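Local coordinates for response regulator CheY-like protein (Mesorhizobium loti, PDB 3SNK) that is the CheY-like receiver domain of a longer pilus assembly protein, whose remaining part probably binds and hydrolyses ATP, at residues P24-D29 against L114-D119; T32-D35 against I39-V42; E46-L51 against L73-I78. All coordinates share one frame; numbering follows the deposited sequence.

Interaction 1 of 3, residues P24-D29 against L114-D119; sequences PNFKRD and LHKPLD
The ring of Phe26 meets two side chains of 114-119, and neither lies squarely over a face. Leu118 reaches the ring at its edge, near the ring plane, with CD2 3.6 Å from Phe26 CE1. The aliphatic part of Lys116 approaches obliquely, its CE lying 3.7 Å from Phe26 CD1. Both side chains run at about a right angle to that of Phe26, and the two groups meet neighbouring ring atoms, CE at CD1 and CD2 at CE1, without touching each other. Phe26 has CG anti to the backbone N (chi1 177°), which carries the ring off helix 24-36 and toward the loop beyond strand 112-115. The Phe26 side chain also packs on Val93, Ile64 and Asp66. Lys116 is extended beyond CG, and its straight chain slides past Phe26 to deliver NZ into salt bridges with Asp23 and Asp66. The ring thus lies against the hydrocarbon part of a lysine whose charged end is held by two carboxylates. With an alanine at Phe26, Lys116 CE and Leu118 CD2 would probably lose the ring surface each touches, leaving a gap beside the lysine chain and more freedom for its methylenes to shift. Pro117 follows Lys116 through a cis peptide bond, and the chain turns there before Leu118 comes back toward the helix. This lysine followed by a cis-proline, its ammonium between an acid after the first strand and another near the end of the third, is characteristic of the receiver-domain active site, consistent with the CheY-like fold.

Interaction 2 of 3, residues T32-D35 against I39-V42; sequences TRLD and IYDV
Tyr40, the first residue of strand 40-45, leans on the last turn of helix 24-36. Its CB lies 4.0 Å from Leu34 O, the first atom along the side chain to meet the helix. Having CG anti to the carbonyl carbon (chi1 -60°) brings the CD2 edge of the ring round to the same oxygen, where CD2 stands 3.6 Å from Leu34 O with that oxygen in the ring plane. CD2 also brushes Leu34 CB. Over one face, offset toward the rim, lies CG1 of its own neighbour Ile39. At the tip, OH makes a weak hydrogen bond with Asp131 near the C-terminus, and the ring also packs on Val127 and Thr128 of helix 120-129.

Two residues further along, Val42 supplies the other half of the contact. Its CG2 is 3.8 Å from Leu34 CB and 3.4 Å from Asp35 OD1, so one methyl group touches both an aliphatic carbon and a carboxylate oxygen. Asp35 starts away from the strand, but its carboxylate turns back to it. There a water joins the two segments: it donates to Asp35 OD1 at 2.8 Å and accepts from Val42 N at 2.8 Å. Asp41 forms the backbone bonds to Lys15 and Val17 of the inner strand, which leaves the Val42 N-H directed to the outer border of the sheet, where the water takes it up.

The chemistry is therefore mixed. Apolar contacts of Leu34 close the inner side of this beta-alpha-beta return, while on the solvent side a water mediates between a carboxylate and an edge-strand amide. Asp35 OD1 lies 3.5 Å from Tyr40 O, another acceptor, and the water's hydrogen probably offsets some of the unfavourable setting of a carboxylate at a helix C-terminal end.

Interaction 3 of 3, residues E46-L51 against L73-I78; sequences ETDDFL and LGKPGI
Lys75 is the first residue of 73-78 to meet the other segment. Its chain, bent at chi2 and chi4, crosses the side chain of Asp48 at about a right angle and brings NZ to 3.9 Å from Asp48 OD2. This is a long salt bridge, and Asp48 OD1 lies little farther from the same NZ, so the ammonium faces the carboxylate without a close grip on either oxygen. From Lys75 the chain makes a type I turn through Pro76 and Gly77, closed by a bond from Ile78 N to Lys75 O at 3.3 Å, with Gly77 as the N-cap of the helix that follows. Ile78, the first residue of that helix, gives the apolar half of the contact. CG1 lies anti to the backbone N (chi1 -170°), and the next bend carries CD1 against two residues at once: 3.7 Å from Leu51 CD2 and 3.8 Å from Phe50 CE2, the latter approach oblique to the ring. Phe50 in turn stacks on Trp85 and rests on Val63 and Leu65 of strand 62-68, while Ile78 also touches Val104 of helix 99-107. The contact thus joins the 3-10 turn after strand 40-45 to the start of helix 78-82.

Overall arrangement
Interactions 1 and 2 share helix 24-36 and tie it to the same parallel sheet, the first near its N-terminal end beside the last strand's loop, the second near its C-terminal end beside the opposite edge strand. They also touch each other, through Leu118 and Arg33. Interaction 3, on the far side of the chain's centre from interaction 2, joins two loops and a helix start. All three are partly buried, but their chemistry follows their place: interaction 1 is purely apolar between its segments and borders the charged receiver site, interaction 2 adds a water at the sheet border, and interaction 3 pairs a largely buried apolar patch with a long surface salt bridge.

Interaction 1 of 3, residues P24-D29 against L114-D119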
ATOM      1  N   PRO A  24      10.328   9.575   0.143  1.00 65.16           N
ATOM      2  CA  PRO A  24       9.920  10.578  -0.858  1.00 65.04           C
ATOM      3  C   PRO A  24      10.117  10.160  -2.312  1.00 66.81           C
ATOM      4  O   PRO A  24       9.382  10.653  -3.163  1.00 65.44           O
ATOM      5  CB  PRO A  24      10.790  11.790  -0.535  1.00 70.65           C
ATOM      6  CG  PRO A  24      11.886  11.283   0.318  1.00 76.47           C
ATOM      7  CD  PRO A  24      11.339  10.122   1.067  1.00 69.29           C
ATOM      8  N   ASN A  25      11.129   9.320  -2.610  1.00 63.13           N
ATOM      9  CA  ASN A  25      11.411   8.889  -3.980  1.00 62.56           C
ATOM     10  C   ASN A  25      10.318   7.952  -4.469  1.00 62.56           C
ATOM     11  O   ASN A  25       9.836   8.098  -5.591  1.00 61.75           O
ATOM     12  CB  ASN A  25      12.791   8.228  -4.087  1.00 65.68           C
ATOM     13  CG  ASN A  25      13.930   9.140  -3.691  1.00 97.67           C
ATOM     14  OD1 ASN A  25      14.196  10.158  -4.337  1.00 91.41           O
ATOM     15  ND2 ASN A  25      14.610   8.807  -2.600  1.00 93.31           N
ATOM     16  N   PHE A  26       9.916   7.020  -3.609  1.00 57.53           N
ATOM     17  CA  PHE A  26       8.873   6.041  -3.850  1.00 55.92           C
ATOM     18  C   PHE A  26       7.513   6.731  -4.058  1.00 57.13           C
ATOM     19  O   PHE A  26       6.779   6.336  -4.958  1.00 54.89           O
ATOM     20  CB  PHE A  26       8.814   5.058  -2.661  1.00 57.52           C
ATOM     21  CG  PHE A  26       7.729   4.019  -2.736  1.00 57.58           C
ATOM     22  CD1 PHE A  26       7.922   2.841  -3.439  1.00 60.47           C
ATOM     23  CD2 PHE A  26       6.526   4.198  -2.067  1.00 59.73           C
ATOM     24  CE1 PHE A  26       6.920   1.884  -3.508  1.00 58.54           C
ATOM     25  CE2 PHE A  26       5.519   3.240  -2.146  1.00 60.82           C
ATOM     26  CZ  PHE A  26       5.724   2.092  -2.868  1.00 58.00           C
ATOM     27  N   LYS A  27       7.168   7.718  -3.199  1.00 53.98           N
ATOM     28  CA  LYS A  27       5.897   8.478  -3.251  1.00 53.11           C
ATOM     29  C   LYS A  27       5.729   9.140  -4.642  1.00 53.11           C
ATOM     30  O   LYS A  27       4.718   8.940  -5.302  1.00 50.07           O
ATOM     31  CB  LYS A  27       5.871   9.572  -2.156  1.00 57.71           C
ATOM     32  CG  LYS A  27       5.553   9.106  -0.736  1.00 65.85           C
ATOM     33  CD  LYS A  27       5.748  10.285   0.254  1.00 79.16           C
ATOM     34  CE  LYS A  27       4.638  10.399   1.280  1.00 91.85           C
ATOM     35  NZ  LYS A  27       4.894  11.447   2.317  1.00 94.57           N
ATOM     36  N   ARG A  28       6.722   9.919  -5.048  1.00 49.66           N
ATOM     37  CA  ARG A  28       6.760  10.631  -6.333  1.00 50.95           C
ATOM     38  C   ARG A  28       6.653   9.641  -7.508  1.00 56.30           C
ATOM     39  O   ARG A  28       5.855   9.862  -8.413  1.00 56.57           O
ATOM     40  CB  ARG A  28       8.053  11.449  -6.439  1.00 49.82           C
ATOM     41  CG  ARG A  28       8.157  12.447  -7.648  1.00 57.39           C
ATOM     42  CD  ARG A  28       8.351  11.828  -9.029  1.00 58.39           C
ATOM     43  NE  ARG A  28       8.621  12.827 -10.082  1.00 61.67           N
ATOM     44  CZ  ARG A  28       8.765  12.537 -11.374  1.00 73.80           C
ATOM     45  NH1 ARG A  28       8.670  11.282 -11.796  1.00 68.06           N
ATOM     46  NH2 ARG A  28       8.998  13.504 -12.255  1.00 65.18           N
ATOM     47  N   ASP A  29       7.451   8.563  -7.493  1.00 53.60           N
ATOM     48  CA  ASP A  29       7.496   7.634  -8.618  1.00 53.31           C
ATOM     49  C   ASP A  29       6.226   6.822  -8.765  1.00 51.26           C
ATOM     50  O   ASP A  29       5.762   6.659  -9.883  1.00 49.14           O
ATOM     51  CB  ASP A  29       8.719   6.724  -8.554  1.00 56.70           C
ATOM     52  CG  ASP A  29      10.047   7.447  -8.764  1.00 80.04           C
ATOM     53  OD1 ASP A  29      10.104   8.385  -9.624  1.00 82.50           O
ATOM     54  OD2 ASP A  29      11.039   7.062  -8.105  1.00 92.70           O
ATOM     55  N   LEU A 114       5.680  -6.675  -3.039  1.00 50.37           N
ATOM     56  CA  LEU A 114       6.705  -6.154  -3.939  1.00 52.08           C
ATOM     57  C   LEU A 114       7.949  -5.780  -3.157  1.00 59.16           C
ATOM     58  O   LEU A 114       7.851  -5.306  -2.023  1.00 57.78           O
ATOM     59  CB  LEU A 114       6.161  -4.966  -4.749  1.00 51.36           C
ATOM     60  CG  LEU A 114       4.815  -5.221  -5.498  1.00 55.61           C
ATOM     61  CD1 LEU A 114       4.289  -3.942  -6.136  1.00 54.90           C
ATOM     62  CD2 LEU A 114       4.948  -6.321  -6.560  1.00 59.17           C
ATOM     63  N   HIS A 115       9.120  -6.067  -3.732  1.00 60.71           N
ATOM     64  CA  HIS A 115      10.429  -5.842  -3.125  1.00 64.06           C
ATOM     65  C   HIS A 115      11.099  -4.630  -3.775  1.00 72.88           C
ATOM     66  O   HIS A 115      11.140  -4.537  -5.002  1.00 73.44           O
ATOM     67  CB  HIS A 115      11.279  -7.127  -3.260  1.00 67.98           C
ATOM     68  CG  HIS A 115      12.608  -7.095  -2.561  1.00 75.26           C
ATOM     69  ND1 HIS A 115      12.704  -7.168  -1.178  1.00 77.78           N
ATOM     70  CD2 HIS A 115      13.860  -7.067  -3.085  1.00 80.76           C
ATOM     71  CE1 HIS A 115      14.003  -7.137  -0.905  1.00 80.70           C
ATOM     72  NE2 HIS A 115      14.740  -7.071  -2.020  1.00 82.76           N
ATOM     73  N   LYS A 116      11.609  -3.700  -2.943  1.00 72.73           N
ATOM     74  CA  LYS A 116      12.279  -2.463  -3.358  1.00 74.97           C
ATOM     75  C   LYS A 116      13.705  -2.723  -3.896  1.00 84.86           C
ATOM     76  O   LYS A 116      14.432  -3.517  -3.292  1.00 86.48           O
ATOM     77  CB  LYS A 116      12.353  -1.482  -2.186  1.00 78.51           C
ATOM     78  CG  LYS A 116      11.299  -0.392  -2.210  1.00 90.48           C
ATOM     79  CD  LYS A 116      11.512   0.569  -1.047  1.00 93.78           C
ATOM     80  CE  LYS A 116      10.495   1.677  -0.991  1.00 88.11           C
ATOM     81  NZ  LYS A 116      10.752   2.573   0.160  1.00 88.15           N
ATOM     82  N   PRO A 117      14.152  -2.059  -4.996  1.00 84.82           N
ATOM     83  CA  PRO A 117      13.429  -1.076  -5.832  1.00 83.87           C
ATOM     84  C   PRO A 117      12.434  -1.764  -6.761  1.00 89.04           C
ATOM     85  O   PRO A 117      12.796  -2.727  -7.446  1.00 88.95           O
ATOM     86  CB  PRO A 117      14.565  -0.375  -6.600  1.00 87.97           C
ATOM     87  CG  PRO A 117      15.640  -1.410  -6.728  1.00 94.36           C
ATOM     88  CD  PRO A 117      15.526  -2.294  -5.504  1.00 89.85           C
ATOM     89  N   LEU A 118      11.165  -1.318  -6.753  1.00 87.60           N
ATOM     90  CA  LEU A 118      10.186  -1.983  -7.613  1.00 87.93           C
ATOM     91  C   LEU A 118      10.307  -1.495  -9.041  1.00 93.64           C
ATOM     92  O   LEU A 118      10.549  -0.310  -9.272  1.00 93.66           O
ATOM     93  CB  LEU A 118       8.719  -1.888  -7.121  1.00 85.76           C
ATOM     94  CG  LEU A 118       8.109  -0.545  -6.666  1.00 89.99           C
ATOM     95  CD1 LEU A 118       7.777   0.379  -7.840  1.00 91.00           C
ATOM     96  CD2 LEU A 118       6.806  -0.799  -5.942  1.00 90.87           C
ATOM     97  N   ASP A 119      10.179  -2.426  -9.996  1.00 91.88           N
ATOM     98  CA  ASP A 119      10.198  -2.091 -11.416  1.00 93.57           C
ATOM     99  C   ASP A 119       8.796  -1.601 -11.799  1.00 94.89           C
ATOM    100  O   ASP A 119       7.823  -1.864 -11.068  1.00 92.85           O
ATOM    101  CB  ASP A 119      10.666  -3.284 -12.289  1.00 98.44           C
ATOM    102  CG  ASP A 119       9.952  -4.603 -12.033  1.00111.26           C
ATOM    103  OD1 ASP A 119      10.004  -5.095 -10.882  1.00112.28           O
ATOM    104  OD2 ASP A 119       9.393  -5.172 -12.999  1.00116.69           O
TER

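Interaction 2 of 3, residues T32-D35 against I39-V42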
ATOM      1  N   THR A  32       3.286   9.263  -9.865  1.00 48.16           N
ATOM      2  CA  THR A  32       3.496   9.629 -11.261  1.00 49.33           C
ATOM      3  C   THR A  32       3.077   8.464 -12.179  1.00 53.16           C
ATOM      4  O   THR A  32       2.371   8.690 -13.160  1.00 52.85           O
ATOM      5  CB  THR A  32       4.953  10.047 -11.499  1.00 51.35           C
ATOM      6  OG1 THR A  32       5.249  11.148 -10.640  1.00 57.22           O
ATOM      7  CG2 THR A  32       5.219  10.482 -12.925  1.00 53.94           C
ATOM      8  N   ARG A  33       3.557   7.250 -11.891  1.00 51.27           N
ATOM      9  CA  ARG A  33       3.250   6.056 -12.702  1.00 52.76           C
ATOM     10  C   ARG A  33       1.762   5.799 -12.830  1.00 56.39           C
ATOM     11  O   ARG A  33       1.267   5.552 -13.934  1.00 57.93           O
ATOM     12  CB  ARG A  33       3.919   4.792 -12.128  1.00 54.00           C
ATOM     13  CG  ARG A  33       5.343   4.614 -12.632  1.00 71.86           C
ATOM     14  CD  ARG A  33       5.967   3.297 -12.225  1.00 89.84           C
ATOM     15  NE  ARG A  33       7.372   3.236 -12.630  1.00107.20           N
ATOM     16  CZ  ARG A  33       8.402   3.170 -11.787  1.00126.40           C
ATOM     17  NH1 ARG A  33       8.195   3.125 -10.474  1.00113.52           N
ATOM     18  NH2 ARG A  33       9.645   3.128 -12.251  1.00114.70           N
ATOM     19  N   LEU A  34       1.055   5.851 -11.712  1.00 50.35           N
ATOM     20  CA  LEU A  34      -0.371   5.534 -11.670  1.00 49.99           C
ATOM     21  C   LEU A  34      -1.216   6.659 -12.242  1.00 55.26           C
ATOM     22  O   LEU A  34      -2.204   6.373 -12.921  1.00 55.92           O
ATOM     23  CB  LEU A  34      -0.820   5.182 -10.237  1.00 48.06           C
ATOM     24  CG  LEU A  34      -0.236   3.891  -9.624  1.00 51.11           C
ATOM     25  CD1 LEU A  34      -0.874   3.610  -8.257  1.00 48.96           C
ATOM     26  CD2 LEU A  34      -0.462   2.662 -10.535  1.00 55.09           C
ATOM     27  N   ASP A  35      -0.821   7.923 -12.001  1.00 52.40           N
ATOM     28  CA  ASP A  35      -1.509   9.086 -12.541  1.00 54.99           C
ATOM     29  C   ASP A  35      -1.321   9.183 -14.067  1.00 63.20           C
ATOM     30  O   ASP A  35      -2.221   9.695 -14.732  1.00 65.98           O
ATOM     31  CB  ASP A  35      -1.072  10.386 -11.839  1.00 57.72           C
ATOM     32  CG  ASP A  35      -1.812  10.653 -10.522  1.00 65.21           C
ATOM     33  OD1 ASP A  35      -2.761   9.917 -10.216  1.00 65.98           O
ATOM     34  OD2 ASP A  35      -1.452  11.622  -9.821  1.00 68.81           O
ATOM     35  N   ILE A  39      -6.554   6.430 -15.199  1.00 65.15           N
ATOM     36  CA  ILE A  39      -7.747   5.763 -14.623  1.00 66.16           C
ATOM     37  C   ILE A  39      -7.679   5.655 -13.076  1.00 69.62           C
ATOM     38  O   ILE A  39      -8.491   4.939 -12.485  1.00 68.76           O
ATOM     39  CB  ILE A  39      -7.977   4.366 -15.278  1.00 69.68           C
ATOM     40  CG1 ILE A  39      -6.795   3.400 -14.971  1.00 68.10           C
ATOM     41  CG2 ILE A  39      -8.226   4.528 -16.795  1.00 74.21           C
ATOM     42  CD1 ILE A  39      -6.905   1.947 -15.472  1.00 79.16           C
ATOM     43  N   TYR A  40      -6.742   6.368 -12.426  1.00 66.79           N
ATOM     44  CA  TYR A  40      -6.589   6.290 -10.968  1.00 65.32           C
ATOM     45  C   TYR A  40      -6.573   7.667 -10.286  1.00 72.60           C
ATOM     46  O   TYR A  40      -5.912   8.591 -10.760  1.00 74.40           O
ATOM     47  CB  TYR A  40      -5.306   5.507 -10.612  1.00 63.93           C
ATOM     48  CG  TYR A  40      -5.301   4.086 -11.141  1.00 65.14           C
ATOM     49  CD1 TYR A  40      -6.261   3.164 -10.732  1.00 66.40           C
ATOM     50  CD2 TYR A  40      -4.345   3.665 -12.061  1.00 66.31           C
ATOM     51  CE1 TYR A  40      -6.279   1.865 -11.231  1.00 66.78           C
ATOM     52  CE2 TYR A  40      -4.341   2.362 -12.556  1.00 67.03           C
ATOM     53  CZ  TYR A  40      -5.325   1.471 -12.153  1.00 73.71           C
ATOM     54  OH  TYR A  40      -5.331   0.174 -12.612  1.00 72.36           O
ATOM     55  N   ASP A  41      -7.341   7.796  -9.194  1.00 69.58           N
ATOM     56  CA  ASP A  41      -7.414   8.994  -8.342  1.00 70.84           C
ATOM     57  C   ASP A  41      -6.523   8.685  -7.128  1.00 69.79           C
ATOM     58  O   ASP A  41      -6.974   8.055  -6.171  1.00 67.12           O
ATOM     59  CB  ASP A  41      -8.885   9.320  -7.963  1.00 75.05           C
ATOM     60  CG  ASP A  41      -9.087  10.580  -7.130  1.00 92.14           C
ATOM     61  OD1 ASP A  41      -8.576  11.654  -7.533  1.00 95.60           O
ATOM     62  OD2 ASP A  41      -9.806  10.506  -6.106  1.00101.25           O
ATOM     63  N   VAL A  42      -5.228   9.051  -7.217  1.00 63.88           N
ATOM     64  CA  VAL A  42      -4.205   8.686  -6.232  1.00 59.76           C
ATOM     65  C   VAL A  42      -3.979   9.739  -5.115  1.00 63.05           C
ATOM     66  O   VAL A  42      -3.561  10.843  -5.389  1.00 61.56           O
ATOM     67  CB  VAL A  42      -2.882   8.375  -6.962  1.00 61.19           C
ATOM     68  CG1 VAL A  42      -1.815   7.906  -5.987  1.00 58.96           C
ATOM     69  CG2 VAL A  42      -3.101   7.330  -8.052  1.00 60.23           C
TER
HETATM   70  O   HOH W   1      -5.090  11.055  -9.127  1.00 55.58           O

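Interaction 3 of 3, residues E46-L51 against L73-I78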
ATOM      1  N   GLU A  46       1.821   9.789   4.741  1.00 65.50           N
ATOM      2  CA  GLU A  46       2.862   9.185   5.587  1.00 66.92           C
ATOM      3  C   GLU A  46       2.439   7.746   5.979  1.00 69.89           C
ATOM      4  O   GLU A  46       1.243   7.495   6.140  1.00 66.62           O
ATOM      5  CB  GLU A  46       3.080  10.039   6.848  1.00 72.09           C
ATOM      6  N   THR A  47       3.412   6.825   6.148  1.00 68.59           N
ATOM      7  CA  THR A  47       3.205   5.402   6.453  1.00 66.72           C
ATOM      8  C   THR A  47       2.242   5.209   7.627  1.00 71.36           C
ATOM      9  O   THR A  47       1.299   4.422   7.501  1.00 70.62           O
ATOM     10  CB  THR A  47       4.554   4.690   6.702  1.00 76.66           C
ATOM     11  OG1 THR A  47       5.296   4.682   5.489  1.00 81.21           O
ATOM     12  CG2 THR A  47       4.397   3.243   7.143  1.00 74.02           C
ATOM     13  N   ASP A  48       2.440   5.942   8.729  1.00 69.20           N
ATOM     14  CA  ASP A  48       1.606   5.806   9.919  1.00 69.43           C
ATOM     15  C   ASP A  48       0.139   6.272   9.733  1.00 68.42           C
ATOM     16  O   ASP A  48      -0.691   5.897  10.566  1.00 67.57           O
ATOM     17  CB  ASP A  48       2.251   6.513  11.121  1.00 76.48           C
ATOM     18  CG  ASP A  48       3.565   5.888  11.587  1.00 94.75           C
ATOM     19  OD1 ASP A  48       3.886   4.758  11.135  1.00 93.06           O
ATOM     20  OD2 ASP A  48       4.263   6.520  12.420  1.00106.28           O
ATOM     21  N   ASP A  49      -0.201   7.004   8.634  1.00 62.04           N
ATOM     22  CA  ASP A  49      -1.580   7.454   8.346  1.00 60.68           C
ATOM     23  C   ASP A  49      -2.483   6.271   7.970  1.00 58.62           C
ATOM     24  O   ASP A  49      -3.716   6.382   8.002  1.00 56.73           O
ATOM     25  CB  ASP A  49      -1.630   8.534   7.257  1.00 63.41           C
ATOM     26  CG  ASP A  49      -1.399   9.954   7.784  1.00 80.38           C
ATOM     27  OD1 ASP A  49      -0.471  10.143   8.609  1.00 80.12           O
ATOM     28  OD2 ASP A  49      -2.126  10.873   7.349  1.00 91.77           O
ATOM     29  N   PHE A  50      -1.857   5.132   7.639  1.00 50.46           N
ATOM     30  CA  PHE A  50      -2.563   3.902   7.323  1.00 45.68           C
ATOM     31  C   PHE A  50      -3.373   3.435   8.552  1.00 51.64           C
ATOM     32  O   PHE A  50      -4.490   2.941   8.398  1.00 49.22           O
ATOM     33  CB  PHE A  50      -1.555   2.832   6.887  1.00 45.42           C
ATOM     34  CG  PHE A  50      -2.139   1.449   6.742  1.00 43.96           C
ATOM     35  CD1 PHE A  50      -2.758   1.060   5.561  1.00 44.06           C
ATOM     36  CD2 PHE A  50      -2.083   0.537   7.794  1.00 46.10           C
ATOM     37  CE1 PHE A  50      -3.301  -0.229   5.425  1.00 43.06           C
ATOM     38  CE2 PHE A  50      -2.644  -0.745   7.662  1.00 45.60           C
ATOM     39  CZ  PHE A  50      -3.246  -1.114   6.481  1.00 41.34           C
ATOM     40  N   LEU A  51      -2.805   3.621   9.770  1.00 53.01           N
ATOM     41  CA  LEU A  51      -3.403   3.209  11.041  1.00 54.81           C
ATOM     42  C   LEU A  51      -4.736   3.896  11.325  1.00 60.59           C
ATOM     43  O   LEU A  51      -5.519   3.389  12.128  1.00 59.50           O
ATOM     44  CB  LEU A  51      -2.438   3.486  12.203  1.00 58.53           C
ATOM     45  CG  LEU A  51      -1.096   2.739  12.186  1.00 63.91           C
ATOM     46  CD1 LEU A  51      -0.181   3.276  13.266  1.00 67.41           C
ATOM     47  CD2 LEU A  51      -1.292   1.230  12.364  1.00 63.73           C
ATOM     48  N   LEU A  73       5.111  -3.050  10.937  1.00 57.67           N
ATOM     49  CA  LEU A  73       4.671  -4.413  11.255  1.00 55.88           C
ATOM     50  C   LEU A  73       4.842  -4.766  12.726  1.00 62.72           C
ATOM     51  O   LEU A  73       4.236  -5.733  13.197  1.00 61.40           O
ATOM     52  CB  LEU A  73       5.418  -5.437  10.393  1.00 55.57           C
ATOM     53  CG  LEU A  73       5.219  -5.322   8.887  1.00 55.78           C
ATOM     54  CD1 LEU A  73       6.321  -6.046   8.155  1.00 58.19           C
ATOM     55  CD2 LEU A  73       3.828  -5.833   8.440  1.00 48.19           C
ATOM     56  N   GLY A  74       5.664  -3.993  13.435  1.00 62.86           N
ATOM     57  CA  GLY A  74       5.878  -4.165  14.866  1.00 65.33           C
ATOM     58  C   GLY A  74       4.945  -3.322  15.717  1.00 67.90           C
ATOM     59  O   GLY A  74       5.033  -3.363  16.943  1.00 69.72           O
ATOM     60  N   LYS A  75       4.049  -2.540  15.082  1.00 62.33           N
ATOM     61  CA  LYS A  75       3.086  -1.701  15.794  1.00 63.18           C
ATOM     62  C   LYS A  75       1.944  -2.574  16.335  1.00 66.01           C
ATOM     63  O   LYS A  75       1.390  -3.387  15.591  1.00 62.23           O
ATOM     64  CB  LYS A  75       2.569  -0.546  14.926  1.00 64.25           C
ATOM     65  CG  LYS A  75       3.088   0.819  15.368  1.00 82.13           C
ATOM     66  CD  LYS A  75       4.414   1.207  14.710  1.00 92.79           C
ATOM     67  CE  LYS A  75       5.036   2.437  15.335  1.00106.21           C
ATOM     68  NZ  LYS A  75       4.255   3.673  15.056  1.00114.82           N
ATOM     69  N   PRO A  76       1.617  -2.425  17.645  1.00 65.55           N
ATOM     70  CA  PRO A  76       0.656  -3.334  18.297  1.00 64.86           C
ATOM     71  C   PRO A  76      -0.682  -3.650  17.597  1.00 65.81           C
ATOM     72  O   PRO A  76      -1.069  -4.828  17.585  1.00 65.92           O
ATOM     73  CB  PRO A  76       0.412  -2.685  19.673  1.00 70.11           C
ATOM     74  CG  PRO A  76       1.229  -1.421  19.699  1.00 76.73           C
ATOM     75  CD  PRO A  76       2.272  -1.556  18.647  1.00 71.20           C
ATOM     76  N   GLY A  77      -1.398  -2.671  17.059  1.00 58.88           N
ATOM     77  CA  GLY A  77      -2.684  -3.026  16.441  1.00 54.97           C
ATOM     78  C   GLY A  77      -2.732  -2.995  14.923  1.00 54.57           C
ATOM     79  O   GLY A  77      -3.794  -2.725  14.353  1.00 52.99           O
ATOM     80  N   ILE A  78      -1.599  -3.302  14.258  1.00 48.27           N
ATOM     81  CA  ILE A  78      -1.462  -3.217  12.808  1.00 45.65           C
ATOM     82  C   ILE A  78      -2.449  -4.113  12.002  1.00 46.83           C
ATOM     83  O   ILE A  78      -3.013  -3.625  11.022  1.00 44.65           O
ATOM     84  CB  ILE A  78       0.017  -3.427  12.330  1.00 49.96           C
ATOM     85  CG1 ILE A  78       0.203  -3.085  10.826  1.00 49.04           C
ATOM     86  CG2 ILE A  78       0.574  -4.807  12.661  1.00 49.85           C
ATOM     87  CD1 ILE A  78      -0.276  -1.709  10.437  1.00 55.56           C
TER